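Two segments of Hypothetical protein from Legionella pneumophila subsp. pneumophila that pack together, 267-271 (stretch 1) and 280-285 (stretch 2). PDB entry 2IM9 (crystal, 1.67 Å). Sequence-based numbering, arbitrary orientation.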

# COMPACT_ATOMS: atom_id res chain seq x y z
N SER A 267 -3.29 -8.43 2.90
CA SER A 267 -1.97 -8.93 3.34
C SER A 267 -0.82 -8.40 2.50
O SER A 267 0.36 -8.46 2.92
CB SER A 267 -1.96 -10.46 3.30
OG SER A 267 -2.36 -10.94 2.02
N HIS A 268 -1.13 -7.85 1.32
CA HIS A 268 -0.11 -7.40 0.38
C HIS A 268 -0.73 -6.55 -0.73
O HIS A 268 -1.95 -6.58 -0.95
CB HIS A 268 0.59 -8.63 -0.24
CG HIS A 268 1.85 -8.31 -0.98
ND1 HIS A 268 2.14 -8.82 -2.23
CD2 HIS A 268 2.91 -7.53 -0.64
CE1 HIS A 268 3.32 -8.36 -2.63
NE2 HIS A 268 3.80 -7.58 -1.69
N LEU A 269 0.11 -5.77 -1.40
CA LEU A 269 -0.35 -4.98 -2.54
C LEU A 269 0.77 -4.59 -3.47
O LEU A 269 1.95 -4.71 -3.12
CB LEU A 269 -1.17 -3.76 -2.10
CG LEU A 269 -0.44 -2.57 -1.48
CD1 LEU A 269 -1.39 -1.37 -1.45
CD2 LEU A 269 -0.03 -2.89 -0.09
N GLY A 270 0.40 -4.11 -4.65
CA GLY A 270 1.38 -3.75 -5.68
C GLY A 270 0.61 -3.24 -6.89
O GLY A 270 -0.60 -2.97 -6.79
N PHE A 271 1.30 -3.12 -8.02
CA PHE A 271 0.69 -2.59 -9.24
C PHE A 271 0.50 -3.66 -10.30
O PHE A 271 1.29 -4.62 -10.38
CB PHE A 271 1.58 -1.50 -9.85
CG PHE A 271 1.73 -0.28 -8.99
CD1 PHE A 271 0.70 0.65 -8.89
CD2 PHE A 271 2.90 -0.05 -8.28
CE1 PHE A 271 0.83 1.79 -8.09
CE2 PHE A 271 3.05 1.08 -7.48
CZ PHE A 271 2.01 2.01 -7.38
N PHE A 280 1.71 -8.35 -15.32
CA PHE A 280 2.64 -8.50 -14.21
C PHE A 280 2.14 -7.83 -12.93
O PHE A 280 1.36 -6.88 -12.95
CB PHE A 280 4.04 -8.00 -14.60
CG PHE A 280 4.68 -8.84 -15.68
CD1 PHE A 280 5.48 -9.93 -15.35
CD2 PHE A 280 4.40 -8.59 -17.02
CE1 PHE A 280 6.03 -10.75 -16.37
CE2 PHE A 280 4.94 -9.38 -18.02
CZ PHE A 280 5.76 -10.46 -17.69
N PHE A 281 2.60 -8.39 -11.82
CA PHE A 281 2.35 -7.84 -10.49
C PHE A 281 3.69 -7.26 -10.07
O PHE A 281 4.67 -7.99 -9.84
CB PHE A 281 1.89 -8.97 -9.58
CG PHE A 281 1.48 -8.55 -8.20
CD1 PHE A 281 0.78 -7.36 -7.98
CD2 PHE A 281 1.71 -9.40 -7.13
CE1 PHE A 281 0.35 -7.01 -6.69
CE2 PHE A 281 1.28 -9.05 -5.83
CZ PHE A 281 0.61 -7.86 -5.62
N ARG A 282 3.75 -5.93 -10.03
CA ARG A 282 4.98 -5.24 -9.68
C ARG A 282 4.90 -4.81 -8.23
O ARG A 282 4.02 -4.04 -7.86
CB ARG A 282 5.18 -4.04 -10.60
CG ARG A 282 6.49 -3.28 -10.34
CD ARG A 282 6.71 -2.25 -11.45
NE ARG A 282 7.10 -2.90 -12.70
CZ ARG A 282 7.09 -2.29 -13.88
NH1 ARG A 282 6.70 -1.02 -13.98
NH2 ARG A 282 7.46 -2.96 -14.97
N GLN A 283 5.78 -5.33 -7.38
CA GLN A 283 5.67 -5.07 -5.94
C GLN A 283 6.97 -5.28 -5.21
O GLN A 283 7.90 -5.87 -5.75
CB GLN A 283 4.55 -5.90 -5.26
CG GLN A 283 4.14 -7.16 -5.97
CD GLN A 283 5.12 -8.32 -5.76
OE1 GLN A 283 5.32 -8.80 -4.63
NE2 GLN A 283 5.68 -8.81 -6.87
N ALA A 284 7.03 -4.73 -4.01
CA ALA A 284 8.16 -4.90 -3.11
C ALA A 284 7.89 -6.20 -2.37
O ALA A 284 6.91 -6.31 -1.61
CB ALA A 284 8.26 -3.72 -2.15
N SER A 285 8.75 -7.18 -2.63
CA SER A 285 8.53 -8.56 -2.20
C SER A 285 9.50 -8.98 -1.11
O SER A 285 10.71 -8.96 -1.33
CB SER A 285 8.68 -9.48 -3.42
OG SER A 285 8.72 -10.84 -3.03
O HOH W 1 4.31 -3.36 -3.37

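Two strands of one chain, 267-271 and 280-285, pair antiparallel at F271 and R282 but are splayed, their N-to-C directions 124° apart, and bury 340 Å² between them. F271, H268 and F281 account for most of the covered surface. The direct backbone hydrogen bonds are at F271, which forms an antiparallel hydrogen-bonded bridge with R282: F271 N donates to R282 O at 2.9 Å and R282 N donates to F271 O at 2.8 Å, both nearly linear. The F271 carbonyl also receives a CA-H...O contact from F281, with F281 CA 3.4 Å from F271 O. The side chains of F271 and R282 leave the same face of the sheet, their CB atoms 4.5 Å apart. F271 takes chi1 m and is buried, a fitting place for a large apolar ring; R282 starts beside it, but its extended t, t start carries the end of the chain away, and its guanidinium nitrogens are hydrogen-bonded elsewhere in the structure.

Beyond this bridge the backbones are linked through a water and a side chain. Water 1 donates to L269 O at 2.7 Å and accepts from A284 N at 3.1 Å, so it spans a gap that the strands do not close directly. Farther along, H268, chi1 t, points its CA-to-CB bond toward the other strand and reaches the backbone there: H268 NE2 donates a weak hydrogen bond to A284 O at 3.4 Å, well aligned at 170° but long. The imidazole suits this position because NE2, at the far side of the ring, can donate to a backbone carbonyl, while ND1 is hydrogen-bonded elsewhere in the structure.

The F281 ring packs against the backbone of L269 and G270 and against H268. Its CA-to-CB bond points sideways, yet with chi1 t the ring comes nearer to stretch 1, where F281 CE1 lies 3.5 Å from G270 N and F281 CZ 3.9 Å from L269 C. F281 CE2 is 3.7 Å from H268 ND1, and the ring planes are at 85°, centroids 5.6 Å apart, in an oblique arrangement. G270 makes this packing possible: a CB there would point toward stretch 2 and fall 2.6 Å from Q283 CB, 2.7 Å from R282 O and 2.9 Å from F281 CE1, all clashes. Q283 folds back along its own strand, Q283 NE2 donating to F281 O at 3.2 Å, which gives the amide nitrogen of this buried side chain one partner. L269 points away from stretch 2, leaving its backbone to make the contact.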